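Local coordinates for protein transcriptional regulator ComR (Streptococcus vestibularis F0396, PDB 6HU8) that probably binds DNA as a streptococcal competence regulator of the RNPP family, which pairs a helix-turn-helix domain with a peptide-binding TPR domain, at residues 53-58 and 64-69; 202-207 and 243-248. All coordinates share one frame; numbering follows the deposited sequence.

Contact 1. Residues 53-58 and 64-69; sequences SYIAKR and ADLLDH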
ATOM      1  N   SER A  53     -20.573   9.039  -0.169  1.00 34.92           N
ATOM      2  CA  SER A  53     -21.690   8.100  -0.046  1.00 35.96           C
ATOM      3  C   SER A  53     -22.096   7.906   1.428  1.00 38.97           C
ATOM      4  O   SER A  53     -23.278   7.835   1.761  1.00 38.89           O
ATOM      5  CB  SER A  53     -21.312   6.759  -0.679  1.00 40.09           C
ATOM      6  OG  SER A  53     -22.357   5.824  -0.525  1.00 49.55           O
ATOM      7  N   TYR A  54     -21.103   7.827   2.308  1.00 36.04           N
ATOM      8  CA  TYR A  54     -21.371   7.656   3.732  1.00 34.46           C
ATOM      9  C   TYR A  54     -22.028   8.917   4.301  1.00 32.88           C
ATOM     10  O   TYR A  54     -23.034   8.846   5.021  1.00 34.25           O
ATOM     11  CB  TYR A  54     -20.069   7.318   4.483  1.00 33.70           C
ATOM     12  CG  TYR A  54     -20.222   7.369   6.001  1.00 34.11           C
ATOM     13  CD1 TYR A  54     -20.754   6.291   6.696  1.00 37.68           C
ATOM     14  CD2 TYR A  54     -19.858   8.502   6.722  1.00 34.58           C
ATOM     15  CE1 TYR A  54     -20.920   6.333   8.078  1.00 39.42           C
ATOM     16  CE2 TYR A  54     -20.021   8.561   8.138  1.00 30.97           C
ATOM     17  CZ  TYR A  54     -20.562   7.470   8.778  1.00 33.73           C
ATOM     18  OH  TYR A  54     -20.727   7.475  10.124  1.00 36.93           O
ATOM     19  N   ILE A  55     -21.448  10.070   3.969  1.00 29.76           N
ATOM     20  CA  ILE A  55     -21.907  11.356   4.475  1.00 32.01           C
ATOM     21  C   ILE A  55     -23.348  11.591   4.055  1.00 35.25           C
ATOM     22  O   ILE A  55     -24.182  12.039   4.864  1.00 33.72           O
ATOM     23  CB  ILE A  55     -21.007  12.521   3.975  1.00 31.88           C
ATOM     24  CG1 ILE A  55     -19.640  12.474   4.680  1.00 35.14           C
ATOM     25  CG2 ILE A  55     -21.679  13.875   4.196  1.00 30.48           C
ATOM     26  CD1 ILE A  55     -18.614  13.458   4.116  1.00 31.85           C
ATOM     27  N   ALA A  56     -23.653  11.265   2.800  1.00 32.53           N
ATOM     28  CA  ALA A  56     -25.011  11.452   2.306  1.00 34.77           C
ATOM     29  C   ALA A  56     -25.975  10.513   3.028  1.00 31.14           C
ATOM     30  O   ALA A  56     -27.085  10.911   3.367  1.00 36.98           O
ATOM     31  CB  ALA A  56     -25.071  11.249   0.789  1.00 33.58           C
ATOM     32  N   LYS A  57     -25.556   9.275   3.279  1.00 33.53           N
ATOM     33  CA  LYS A  57     -26.411   8.367   4.037  1.00 35.99           C
ATOM     34  C   LYS A  57     -26.697   8.915   5.449  1.00 36.59           C
ATOM     35  O   LYS A  57     -27.822   8.851   5.923  1.00 35.87           O
ATOM     36  CB  LYS A  57     -25.787   6.976   4.130  1.00 40.11           C
ATOM     37  CG  LYS A  57     -26.741   5.928   4.680  1.00 43.19           C
ATOM     38  CD  LYS A  57     -26.043   4.627   5.002  1.00 52.34           C
ATOM     39  CE  LYS A  57     -27.026   3.602   5.565  1.00 60.20           C
ATOM     40  NZ  LYS A  57     -26.579   2.197   5.302  1.00 65.12           N
ATOM     41  N   ARG A  58     -25.683   9.470   6.106  1.00 34.84           N
ATOM     42  CA  ARG A  58     -25.849   9.962   7.482  1.00 33.71           C
ATOM     43  C   ARG A  58     -26.775  11.177   7.529  1.00 38.16           C
ATOM     44  O   ARG A  58     -27.474  11.397   8.519  1.00 39.19           O
ATOM     45  CB  ARG A  58     -24.490  10.314   8.089  1.00 31.19           C
ATOM     46  CG  ARG A  58     -23.539   9.136   8.285  1.00 32.60           C
ATOM     47  CD  ARG A  58     -23.936   8.199   9.432  1.00 35.08           C
ATOM     48  NE  ARG A  58     -24.011   8.898  10.721  1.00 34.42           N
ATOM     49  CZ  ARG A  58     -25.078   8.891  11.517  1.00 38.02           C
ATOM     50  NH1 ARG A  58     -26.160   8.205  11.176  1.00 36.41           N
ATOM     51  NH2 ARG A  58     -25.060   9.565  12.668  1.00 38.98           N
ATOM     52  N   ALA A  64     -26.107  13.405  -5.173  1.00 36.80           N
ATOM     53  CA  ALA A  64     -26.435  14.500  -6.072  1.00 43.18           C
ATOM     54  C   ALA A  64     -26.888  15.758  -5.302  1.00 46.28           C
ATOM     55  O   ALA A  64     -26.532  16.879  -5.679  1.00 45.47           O
ATOM     56  CB  ALA A  64     -27.500  14.059  -7.049  1.00 42.52           C
ATOM     57  N   ASP A  65     -27.646  15.572  -4.218  1.00 47.00           N
ATOM     58  CA  ASP A  65     -28.096  16.707  -3.389  1.00 47.22           C
ATOM     59  C   ASP A  65     -26.915  17.505  -2.859  1.00 50.02           C
ATOM     60  O   ASP A  65     -26.897  18.728  -2.927  1.00 55.02           O
ATOM     61  CB  ASP A  65     -28.934  16.249  -2.179  1.00 48.33           C
ATOM     62  CG  ASP A  65     -30.235  15.562  -2.576  1.00 51.59           C
ATOM     63  OD1 ASP A  65     -30.603  15.625  -3.770  1.00 52.15           O
ATOM     64  OD2 ASP A  65     -30.894  14.966  -1.674  1.00 54.06           O
ATOM     65  N   LEU A  66     -25.935  16.804  -2.301  1.00 48.75           N
ATOM     66  CA  LEU A  66     -24.810  17.459  -1.651  1.00 48.28           C
ATOM     67  C   LEU A  66     -23.899  18.121  -2.673  1.00 51.87           C
ATOM     68  O   LEU A  66     -23.139  19.036  -2.354  1.00 55.35           O
ATOM     69  CB  LEU A  66     -24.005  16.454  -0.828  1.00 45.54           C
ATOM     70  CG  LEU A  66     -24.652  15.952   0.456  1.00 44.71           C
ATOM     71  CD1 LEU A  66     -23.725  14.970   1.132  1.00 40.13           C
ATOM     72  CD2 LEU A  66     -25.007  17.112   1.390  1.00 44.04           C
ATOM     73  N   LEU A  67     -23.944  17.637  -3.903  1.00 46.43           N
ATOM     74  CA  LEU A  67     -23.039  18.157  -4.917  1.00 49.42           C
ATOM     75  C   LEU A  67     -23.601  19.381  -5.632  1.00 48.52           C
ATOM     76  O   LEU A  67     -22.830  20.196  -6.135  1.00 48.37           O
ATOM     77  CB  LEU A  67     -22.703  17.080  -5.948  1.00 49.61           C
ATOM     78  CG  LEU A  67     -21.912  15.870  -5.465  1.00 46.07           C
ATOM     79  CD1 LEU A  67     -21.856  14.820  -6.586  1.00 45.34           C
ATOM     80  CD2 LEU A  67     -20.524  16.319  -5.039  1.00 39.95           C
ATOM     81  N   ASP A  68     -24.930  19.512  -5.662  1.00 49.33           N
ATOM     82  CA  ASP A  68     -25.592  20.459  -6.573  1.00 50.55           C
ATOM     83  C   ASP A  68     -25.084  20.182  -7.983  1.00 55.04           C
ATOM     84  O   ASP A  68     -25.330  19.101  -8.534  1.00 58.29           O
ATOM     85  CB  ASP A  68     -25.336  21.907  -6.167  1.00 56.36           C
ATOM     86  CG  ASP A  68     -26.558  22.796  -6.358  1.00 59.94           C
ATOM     87  OD1 ASP A  68     -27.336  22.544  -7.297  1.00 58.17           O
ATOM     88  OD2 ASP A  68     -26.730  23.748  -5.568  1.00 66.98           O
ATOM     89  N   HIS A  69     -24.333  21.112  -8.563  1.00 57.45           N
ATOM     90  CA  HIS A  69     -23.801  20.863  -9.906  1.00 57.91           C
ATOM     91  C   HIS A  69     -22.340  20.406  -9.887  1.00 59.21           C
ATOM     92  O   HIS A  69     -21.809  19.988 -10.924  1.00 55.18           O
ATOM     93  CB  HIS A  69     -23.938  22.110 -10.781  1.00 60.86           C
ATOM     94  CG  HIS A  69     -25.334  22.656 -10.837  1.00 67.76           C
ATOM     95  ND1 HIS A  69     -25.602  23.979 -11.122  1.00 74.90           N
ATOM     96  CD2 HIS A  69     -26.533  22.061 -10.639  1.00 70.05           C
ATOM     97  CE1 HIS A  69     -26.911  24.176 -11.096  1.00 75.46           C
ATOM     98  NE2 HIS A  69     -27.498  23.026 -10.804  1.00 78.04           N
TER

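Contact 2. Residues 202-207 and 243-248; sequences YNIALF and HSYKPG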
ATOM      1  N   TYR A 202      -3.045  -4.865  -8.634  1.00 40.73           N
ATOM      2  CA  TYR A 202      -3.413  -5.282  -7.286  1.00 43.03           C
ATOM      3  C   TYR A 202      -2.410  -6.303  -6.762  1.00 39.48           C
ATOM      4  O   TYR A 202      -1.949  -6.231  -5.604  1.00 38.99           O
ATOM      5  CB  TYR A 202      -4.832  -5.869  -7.263  1.00 41.60           C
ATOM      6  CG  TYR A 202      -5.289  -6.280  -5.871  1.00 43.81           C
ATOM      7  CD1 TYR A 202      -5.931  -5.376  -5.031  1.00 42.92           C
ATOM      8  CD2 TYR A 202      -5.068  -7.567  -5.397  1.00 43.70           C
ATOM      9  CE1 TYR A 202      -6.349  -5.749  -3.766  1.00 41.08           C
ATOM     10  CE2 TYR A 202      -5.477  -7.942  -4.135  1.00 41.53           C
ATOM     11  CZ  TYR A 202      -6.115  -7.032  -3.324  1.00 43.25           C
ATOM     12  OH  TYR A 202      -6.517  -7.403  -2.057  1.00 46.29           O
ATOM     13  N   ASN A 203      -2.063  -7.258  -7.617  1.00 41.86           N
ATOM     14  CA  ASN A 203      -1.154  -8.319  -7.212  1.00 40.60           C
ATOM     15  C   ASN A 203       0.249  -7.789  -6.961  1.00 41.45           C
ATOM     16  O   ASN A 203       0.963  -8.322  -6.119  1.00 41.81           O
ATOM     17  CB  ASN A 203      -1.123  -9.427  -8.254  1.00 41.36           C
ATOM     18  CG  ASN A 203      -2.419 -10.194  -8.308  1.00 45.75           C
ATOM     19  OD1 ASN A 203      -3.239 -10.102  -7.397  1.00 49.77           O
ATOM     20  ND2 ASN A 203      -2.619 -10.950  -9.375  1.00 48.51           N
ATOM     21  N   ILE A 204       0.650  -6.737  -7.668  1.00 38.55           N
ATOM     22  CA  ILE A 204       1.962  -6.156  -7.396  1.00 41.66           C
ATOM     23  C   ILE A 204       1.975  -5.477  -6.017  1.00 42.40           C
ATOM     24  O   ILE A 204       2.937  -5.621  -5.265  1.00 39.50           O
ATOM     25  CB  ILE A 204       2.375  -5.168  -8.487  1.00 43.21           C
ATOM     26  CG1 ILE A 204       2.703  -5.954  -9.760  1.00 49.80           C
ATOM     27  CG2 ILE A 204       3.598  -4.404  -8.073  1.00 42.71           C
ATOM     28  CD1 ILE A 204       3.363  -5.145 -10.858  1.00 52.42           C
ATOM     29  N   ALA A 205       0.910  -4.749  -5.682  1.00 37.93           N
ATOM     30  CA  ALA A 205       0.824  -4.122  -4.369  1.00 38.91           C
ATOM     31  C   ALA A 205       0.771  -5.196  -3.303  1.00 38.08           C
ATOM     32  O   ALA A 205       1.421  -5.084  -2.267  1.00 36.78           O
ATOM     33  CB  ALA A 205      -0.403  -3.192  -4.272  1.00 31.52           C
ATOM     34  N   LEU A 206      -0.001  -6.243  -3.550  1.00 36.47           N
ATOM     35  CA  LEU A 206      -0.100  -7.333  -2.581  1.00 38.46           C
ATOM     36  C   LEU A 206       1.237  -8.070  -2.444  1.00 42.71           C
ATOM     37  O   LEU A 206       1.672  -8.429  -1.329  1.00 36.38           O
ATOM     38  CB  LEU A 206      -1.215  -8.301  -2.990  1.00 38.40           C
ATOM     39  CG  LEU A 206      -1.381  -9.567  -2.149  1.00 43.68           C
ATOM     40  CD1 LEU A 206      -1.864  -9.232  -0.745  1.00 44.53           C
ATOM     41  CD2 LEU A 206      -2.307 -10.577  -2.834  1.00 44.46           C
ATOM     42  N   PHE A 207       1.899  -8.287  -3.578  1.00 39.12           N
ATOM     43  CA  PHE A 207       3.188  -8.956  -3.559  1.00 38.81           C
ATOM     44  C   PHE A 207       4.194  -8.150  -2.727  1.00 38.89           C
ATOM     45  O   PHE A 207       4.929  -8.709  -1.912  1.00 41.96           O
ATOM     46  CB  PHE A 207       3.717  -9.162  -4.980  1.00 41.37           C
ATOM     47  CG  PHE A 207       5.029  -9.882  -5.026  1.00 36.61           C
ATOM     48  CD1 PHE A 207       5.067 -11.262  -5.005  1.00 39.50           C
ATOM     49  CD2 PHE A 207       6.223  -9.178  -5.064  1.00 37.53           C
ATOM     50  CE1 PHE A 207       6.285 -11.943  -5.031  1.00 42.44           C
ATOM     51  CE2 PHE A 207       7.438  -9.839  -5.081  1.00 38.55           C
ATOM     52  CZ  PHE A 207       7.473 -11.225  -5.058  1.00 43.18           C
ATOM     53  N   HIS A 243       7.650 -13.773 -13.312  1.00 45.95           N
ATOM     54  CA  HIS A 243       8.879 -14.566 -13.260  1.00 44.07           C
ATOM     55  C   HIS A 243      10.064 -13.833 -12.631  1.00 45.20           C
ATOM     56  O   HIS A 243      10.902 -14.441 -11.945  1.00 42.22           O
ATOM     57  CB  HIS A 243       9.254 -15.028 -14.672  1.00 48.39           C
ATOM     58  CG  HIS A 243       8.143 -15.743 -15.370  1.00 50.86           C
ATOM     59  ND1 HIS A 243       7.693 -15.381 -16.621  1.00 56.58           N
ATOM     60  CD2 HIS A 243       7.356 -16.764 -14.962  1.00 54.26           C
ATOM     61  CE1 HIS A 243       6.689 -16.167 -16.965  1.00 56.14           C
ATOM     62  NE2 HIS A 243       6.461 -17.014 -15.977  1.00 56.74           N
ATOM     63  N   SER A 244      10.152 -12.535 -12.877  1.00 40.86           N
ATOM     64  CA  SER A 244      11.246 -11.749 -12.323  1.00 44.98           C
ATOM     65  C   SER A 244      11.211 -11.639 -10.789  1.00 40.18           C
ATOM     66  O   SER A 244      12.200 -11.231 -10.194  1.00 42.66           O
ATOM     67  CB  SER A 244      11.244 -10.346 -12.919  1.00 44.46           C
ATOM     68  OG  SER A 244      11.287 -10.410 -14.332  1.00 58.79           O
ATOM     69  N   TYR A 245      10.084 -11.975 -10.162  1.00 37.67           N
ATOM     70  CA  TYR A 245       9.946 -11.776  -8.710  1.00 37.97           C
ATOM     71  C   TYR A 245      10.334 -13.002  -7.901  1.00 40.95           C
ATOM     72  O   TYR A 245      10.442 -12.922  -6.676  1.00 38.59           O
ATOM     73  CB  TYR A 245       8.517 -11.390  -8.318  1.00 43.30           C
ATOM     74  CG  TYR A 245       8.043 -10.055  -8.855  1.00 45.89           C
ATOM     75  CD1 TYR A 245       8.839  -9.301  -9.717  1.00 49.45           C
ATOM     76  CD2 TYR A 245       6.792  -9.553  -8.508  1.00 48.47           C
ATOM     77  CE1 TYR A 245       8.395  -8.085 -10.230  1.00 55.07           C
ATOM     78  CE2 TYR A 245       6.342  -8.342  -9.014  1.00 53.14           C
ATOM     79  CZ  TYR A 245       7.150  -7.612  -9.880  1.00 58.73           C
ATOM     80  OH  TYR A 245       6.721  -6.398 -10.394  1.00 62.35           O
ATOM     81  N   LYS A 246      10.522 -14.135  -8.577  1.00 40.24           N
ATOM     82  CA  LYS A 246      10.835 -15.392  -7.896  1.00 38.16           C
ATOM     83  C   LYS A 246      12.168 -15.380  -7.142  1.00 36.13           C
ATOM     84  O   LYS A 246      12.248 -15.919  -6.020  1.00 37.23           O
ATOM     85  CB  LYS A 246      10.826 -16.552  -8.897  1.00 43.83           C
ATOM     86  CG  LYS A 246       9.443 -16.938  -9.421  1.00 40.30           C
ATOM     87  CD  LYS A 246       9.535 -18.238 -10.248  1.00 44.68           C
ATOM     88  CE  LYS A 246       8.246 -18.520 -11.013  1.00 45.68           C
ATOM     89  NZ  LYS A 246       8.464 -19.554 -12.072  1.00 53.04           N
ATOM     90  N   PRO A 247      13.230 -14.798  -7.741  1.00 36.01           N
ATOM     91  CA  PRO A 247      14.481 -14.904  -6.978  1.00 34.03           C
ATOM     92  C   PRO A 247      14.416 -14.239  -5.595  1.00 37.16           C
ATOM     93  O   PRO A 247      14.921 -14.835  -4.634  1.00 34.12           O
ATOM     94  CB  PRO A 247      15.501 -14.221  -7.895  1.00 35.68           C
ATOM     95  CG  PRO A 247      14.969 -14.563  -9.308  1.00 36.79           C
ATOM     96  CD  PRO A 247      13.478 -14.347  -9.132  1.00 39.03           C
ATOM     97  N   GLY A 248      13.776 -13.078  -5.478  1.00 32.69           N
ATOM     98  CA  GLY A 248      13.655 -12.419  -4.189  1.00 33.74           C
ATOM     99  C   GLY A 248      12.919 -13.251  -3.158  1.00 34.19           C
ATOM    100  O   GLY A 248      13.191 -13.161  -1.955  1.00 37.47           O
TER

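Contact 1. Residues 53-58 and 64-69
Ala56 and Leu66 bring helices 49-59 and 63-67 nearest, with their CA atoms 7.2 Å apart. Both helices belong to the Cro/C1-type helix-turn-helix domain, and they are consecutive in the chain, joined by a short link. No hydrogen bond joins the two segments. The contact is apolar and small, burying 94 Å² in all, and its three touching residues are buried.

Leu66 carries the contact from its side. Its CG stands anti to the carbonyl carbon (chi1 -72°), and chi2 of 180° extends the chain toward helix 49-59. The CD1 branch does the touching. It lies against two consecutive residues, Ile55 and Ala56. At the small Ala56 it comes close to the helix backbone: CD1 of Leu66 is 3.9 Å from CA of Ala56. CB of Ala56 lies 4.0 Å from the same leucine methyl, CD1 of Leu66.

The side chains of Ile55 and Leu66 cross at about a right angle. Ile55 also touches Ile11 of helix 3-17 and Leu32, while Leu66 rests on Leu52 and Ala56 on Met63. The three residues thus belong to an apolar core between helices 3-17, 49-59 and 63-67.

The two branches of Ile55 have different places. CG1 lies beside the backbone N. CG2 is anti to that nitrogen and is the branch that meets the leucine, with CG2 of Ile55 3.8 Å from CD1 of Leu66.

Contact 2. Residues 202-207 and 243-248
Phe207 and Tyr245 form the main part of this contact, an aromatic pair between helix 200-219 and segment 243-248, which leads into helix 246-261. Their ring centroids are 4.8 Å apart and the planes are inclined at 37°, so the pair is neither a parallel stack nor a T-shape. CD2 of Tyr245 sits over one face of the Phe207 ring, displaced toward its rim. It is 3.5 Å from both CD2 and CE2 of Phe207. The far end of the Phe207 ring meets the root of the tyrosine: CZ of Phe207 lies 3.4 Å from CB of Tyr245. Phe207 gets there because its CG is anti to the backbone N (chi1 -178°), which sends the ring across the gap. The backbones stay well apart, with CA atoms of Phe207 and Tyr245 at 9.0 Å, and the two rings fill the distance.

Both segments lie in the ComR tetratricopeptide region, an all-helical array of TPR type. Helix 226-240 lies between them in sequence and supplies Leu233 and Ile237 as further neighbours of Phe207. Phe242 meets the Tyr245 ring and also touches Ile204.

The aliphatic side chain of Ile204 adds a smaller contact. It comes to the hydroxyl end of Tyr245, and the two side chains cross at about a right angle. CD1 of Ile204 is 3.6 Å from OH of Tyr245. CG1 of Ile204 lies at the ring edge, near the ring plane, 4.4 Å from CE2 of Tyr245.

No hydrogen bond crosses between the segments. Nearby, Asn203 ND2 is hydrogen-bonded to Ser240 OG and to Pro197 O, and Lys246 makes a cation-pi contact with Phe277.

In the fold
Contact 1 and contact 2 belong to the two different parts of the regulator. Contact 1 lies in the helix-turn-helix region and contact 2 in the TPR region. Their centres are about 39 Å apart, and their nearest atoms are about 20 Å apart, so they do not touch. They sit on opposite sides of the chain's centre, the centre of contact 1 about 28 Å from it and that of contact 2 about 14 Å. Along the chain they follow in series. Contact 1 joins helices separated by a short link, whereas the segments of contact 2 are separated by 35 residues, which include helix 226-240. This is the apo form, with a single protein chain in the assembly.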